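Local coordinates for protein acetylene hydratase (Pelobacter acetylenicus, PDB 2E7Z) that catalyses the non-redox hydration of acetylene to acetaldehyde, using a tungsten-bis(molybdopterin guanine dinucleotide) cofactor and a [4Fe-4S] cluster, at residues N48-R53 and H458-P463. Sequence-based numbering, arbitrary orientation.
Sequences NADTIR and HWLERP. With MGD (2-amino-5,6-dimercapto-7-methyl-3,7,8a,9-tetrahydro-8-oxa-1,3,9,10-tetraaza-anthracen-4-one guanosine dinucleotide), chain E.
The short helix 49-53 faces a cofactor-binding loop, R53 and A49 meeting H458, W459, L460 and E461 just ahead of R462, which holds the guanine of MGD. R53 CB lies over the centre of the H458 ring, a CH-pi contact 3.7 Å from the centroid; CG, anti to the backbone N (chi1 -173°), carries on toward E461 OE2. The ring's rotation is set from its own loop: L460 N donates to H458 ND1 at 3.0 Å. Further out, R53 reaches a carboxylate on each segment, both close to its guanidinium plane: NE pairs with D50 OD1, and NH1 forms a 2.8 Å salt bridge to the anti lone pair of E461 OE2. That oxygen also pairs with R58, while E461 OE1 takes the H458 backbone N from above the carboxylate plane, tying the glutamate back to its own loop. One helical turn before R53, A49 CB touches W459 CZ2 at 3.4 Å. On the cofactor side, R462 NH1 and NH2 both grip MGD O6, at 3.1 and 2.9 Å, and D457 pairs with NH2. W459 NE1 hydrogen-bonds to S8 OG, and its side chain touches cluster ligand C6; strand 25-29 packs against R53, W459 and L460, while the loop itself runs between strands 452-455 and 474-476.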
loop_
_atom_site.group_PDB
_atom_site.type_symbol
_atom_site.label_atom_id
_atom_site.label_comp_id
_atom_site.label_asym_id
_atom_site.label_seq_id
_atom_site.Cartn_x
_atom_site.Cartn_y
_atom_site.Cartn_z
ATOM N N ASN A 48 -7.099 -20.967 -6.016
ATOM C CA ASN A 48 -8.289 -21.226 -5.228
ATOM C C ASN A 48 -9.228 -20.029 -5.139
ATOM O O ASN A 48 -10.111 -20.001 -4.297
ATOM C CB ASN A 48 -7.884 -21.688 -3.836
ATOM C CG ASN A 48 -7.147 -23.017 -3.874
ATOM O OD1 ASN A 48 -7.739 -24.056 -4.180
ATOM N ND2 ASN A 48 -5.856 -22.995 -3.559
ATOM N N ALA A 49 -9.055 -19.052 -6.029
ATOM C CA ALA A 49 -9.893 -17.864 -5.978
ATOM C C ALA A 49 -11.385 -18.123 -6.128
ATOM O O ALA A 49 -12.214 -17.404 -5.559
ATOM C CB ALA A 49 -9.407 -16.823 -7.004
ATOM N N ASP A 50 -11.738 -19.159 -6.890
ATOM C CA ASP A 50 -13.158 -19.451 -7.079
ATOM C C ASP A 50 -13.816 -19.922 -5.788
ATOM O O ASP A 50 -15.013 -19.747 -5.633
ATOM C CB ASP A 50 -13.415 -20.426 -8.234
ATOM C CG ASP A 50 -14.813 -20.260 -8.845
ATOM O OD1 ASP A 50 -15.251 -19.090 -8.963
ATOM O OD2 ASP A 50 -15.467 -21.297 -9.170
ATOM N N THR A 51 -13.027 -20.445 -4.845
ATOM C CA THR A 51 -13.601 -20.830 -3.537
ATOM C C THR A 51 -14.042 -19.599 -2.735
ATOM O O THR A 51 -14.891 -19.692 -1.841
ATOM C CB THR A 51 -12.644 -21.655 -2.652
ATOM O OG1 THR A 51 -11.595 -20.803 -2.179
ATOM C CG2 THR A 51 -12.057 -22.848 -3.418
ATOM N N ILE A 52 -13.447 -18.451 -3.073
ATOM C CA ILE A 52 -13.849 -17.167 -2.504
ATOM C C ILE A 52 -15.001 -16.567 -3.303
ATOM O O ILE A 52 -16.012 -16.145 -2.722
ATOM C CB ILE A 52 -12.667 -16.205 -2.480
ATOM C CG1 ILE A 52 -11.473 -16.822 -1.719
ATOM C CG2 ILE A 52 -13.082 -14.867 -1.827
ATOM C CD1 ILE A 52 -11.734 -17.227 -0.260
ATOM N N ARG A 53 -14.864 -16.539 -4.641
ATOM C CA ARG A 53 -15.960 -16.041 -5.468
ATOM C C ARG A 53 -17.297 -16.753 -5.171
ATOM O O ARG A 53 -18.368 -16.131 -5.207
ATOM C CB ARG A 53 -15.624 -16.147 -6.958
ATOM C CG ARG A 53 -16.659 -15.480 -7.837
ATOM C CD ARG A 53 -16.550 -15.948 -9.275
ATOM N NE ARG A 53 -17.337 -17.154 -9.551
ATOM C CZ ARG A 53 -18.640 -17.147 -9.832
ATOM N NH1 ARG A 53 -19.333 -16.010 -9.847
ATOM N NH2 ARG A 53 -19.242 -18.296 -10.137
ATOM N N HIS A 458 -16.323 -9.575 -8.085
ATOM C CA HIS A 458 -15.060 -10.234 -7.855
ATOM C C HIS A 458 -14.227 -10.175 -9.151
ATOM O O HIS A 458 -14.756 -9.976 -10.261
ATOM C CB HIS A 458 -15.395 -11.686 -7.432
ATOM C CG HIS A 458 -14.206 -12.555 -7.181
ATOM N ND1 HIS A 458 -13.509 -13.184 -8.194
ATOM C CD2 HIS A 458 -13.587 -12.896 -6.023
ATOM C CE1 HIS A 458 -12.516 -13.880 -7.665
ATOM N NE2 HIS A 458 -12.539 -13.722 -6.350
ATOM N N TRP A 459 -12.915 -10.322 -9.026
ATOM C CA TRP A 459 -12.047 -10.201 -10.197
ATOM C C TRP A 459 -12.311 -11.213 -11.324
ATOM O O TRP A 459 -11.896 -10.981 -12.451
ATOM C CB TRP A 459 -10.564 -10.173 -9.791
ATOM C CG TRP A 459 -9.974 -11.411 -9.191
ATOM C CD1 TRP A 459 -9.803 -11.671 -7.860
ATOM C CD2 TRP A 459 -9.346 -12.494 -9.900
ATOM N NE1 TRP A 459 -9.149 -12.896 -7.701
ATOM C CE2 TRP A 459 -8.854 -13.403 -8.939
ATOM C CE3 TRP A 459 -9.151 -12.781 -11.259
ATOM C CZ2 TRP A 459 -8.180 -14.575 -9.302
ATOM C CZ3 TRP A 459 -8.471 -13.929 -11.606
ATOM C CH2 TRP A 459 -8.002 -14.811 -10.636
ATOM N N LEU A 460 -12.966 -12.331 -11.025
ATOM C CA LEU A 460 -13.329 -13.305 -12.066
ATOM C C LEU A 460 -14.655 -12.907 -12.742
ATOM O O LEU A 460 -15.162 -13.640 -13.599
ATOM C CB LEU A 460 -13.417 -14.737 -11.469
ATOM C CG LEU A 460 -12.052 -15.355 -11.149
ATOM C CD1 LEU A 460 -12.268 -16.617 -10.270
ATOM C CD2 LEU A 460 -11.304 -15.717 -12.430
ATOM N N GLU A 461 -15.212 -11.755 -12.342
ATOM C CA GLU A 461 -16.529 -11.327 -12.799
ATOM C C GLU A 461 -16.509 -9.974 -13.494
ATOM O O GLU A 461 -17.570 -9.338 -13.663
ATOM C CB GLU A 461 -17.502 -11.243 -11.621
ATOM C CG GLU A 461 -17.637 -12.544 -10.815
ATOM C CD GLU A 461 -18.409 -12.360 -9.512
ATOM O OE1 GLU A 461 -18.502 -11.209 -9.001
ATOM O OE2 GLU A 461 -18.922 -13.382 -9.008
ATOM N N ARG A 462 -15.330 -9.504 -13.902
ATOM C CA ARG A 462 -15.255 -8.151 -14.438
ATOM C C ARG A 462 -14.137 -7.950 -15.449
ATOM O O ARG A 462 -13.053 -8.519 -15.302
ATOM C CB ARG A 462 -15.089 -7.148 -13.283
ATOM C CG ARG A 462 -13.765 -7.300 -12.478
ATOM C CD ARG A 462 -13.830 -6.453 -11.225
ATOM N NE ARG A 462 -12.633 -6.583 -10.396
ATOM C CZ ARG A 462 -12.660 -6.657 -9.061
ATOM N NH1 ARG A 462 -11.528 -6.756 -8.380
ATOM N NH2 ARG A 462 -13.820 -6.592 -8.403
ATOM N N PRO A 463 -14.378 -7.082 -16.438
ATOM C CA PRO A 463 -13.273 -6.652 -17.296
ATOM C C PRO A 463 -12.475 -5.566 -16.568
ATOM O O PRO A 463 -13.036 -4.870 -15.714
ATOM C CB PRO A 463 -13.992 -6.029 -18.478
ATOM C CG PRO A 463 -15.227 -5.419 -17.874
ATOM C CD PRO A 463 -15.639 -6.380 -16.765
HETATM P PB MGD E . -7.679 -5.128 3.809
HETATM O O1B MGD E . -7.531 -4.157 4.954
HETATM O O2B MGD E . -7.581 -6.588 4.056
HETATM O O3B MGD E . -6.620 -4.821 2.644
HETATM O O3A MGD E . -5.111 -2.817 2.516
HETATM P PA MGD E . -6.354 -3.508 1.756
HETATM O O1A MGD E . -5.964 -4.033 0.406
HETATM O O2A MGD E . -7.488 -2.535 1.883
HETATM O "O5'" MGD E . -9.109 -4.798 3.141
HETATM C "C5'" MGD E . -9.370 -5.236 1.818
HETATM C "C4'" MGD E . -10.860 -5.510 1.749
HETATM O "O4'" MGD E . -11.200 -5.655 0.362
HETATM C "C3'" MGD E . -11.268 -6.843 2.368
HETATM O "O3'" MGD E . -12.277 -6.603 3.364
HETATM C "C2'" MGD E . -11.798 -7.718 1.213
HETATM O "O2'" MGD E . -12.892 -8.601 1.529
HETATM C "C1'" MGD E . -12.230 -6.661 0.232
HETATM N N9 MGD E . -12.196 -7.034 -1.190
HETATM C C8 MGD E . -11.266 -7.788 -1.828
HETATM N N7 MGD E . -11.507 -7.829 -3.148
HETATM C C5 MGD E . -12.570 -7.026 -3.372
HETATM C C6 MGD E . -13.352 -6.604 -4.522
HETATM O O6 MGD E . -13.070 -6.992 -5.675
HETATM N N1 MGD E . -14.359 -5.749 -4.275
HETATM C C2 MGD E . -14.746 -5.346 -3.069
HETATM N N2 MGD E . -15.791 -4.475 -2.966
HETATM N N3 MGD E . -14.083 -5.699 -1.973
HETATM C C4 MGD E . -13.013 -6.512 -2.090
HETATM C C10 MGD E . -3.795 -3.260 2.179
HETATM C C11 MGD E . -2.835 -2.230 2.734
HETATM O O11 MGD E . -2.937 -2.334 4.153
HETATM C C12 MGD E . -1.430 -2.525 2.268
HETATM S S12 MGD E . -1.155 -2.708 0.590
HETATM C C13 MGD E . -0.411 -2.583 3.142
HETATM S S13 MGD E . 1.162 -3.038 2.671
HETATM C C14 MGD E . -0.570 -2.278 4.599
HETATM N N15 MGD E . -0.445 -3.467 5.427
HETATM C C16 MGD E . -0.698 -3.248 6.750
HETATM C C17 MGD E . -0.049 -3.978 7.848
HETATM O O17 MGD E . 0.807 -4.857 7.607
HETATM N N18 MGD E . -0.402 -3.655 9.109
HETATM C C19 MGD E . -1.317 -2.699 9.406
HETATM N N19 MGD E . -1.633 -2.428 10.690
HETATM N N20 MGD E . -1.961 -2.018 8.450
HETATM C C21 MGD E . -1.688 -2.235 7.157
HETATM N N22 MGD E . -2.318 -1.521 6.221
HETATM C C23 MGD E . -1.927 -1.591 4.828
#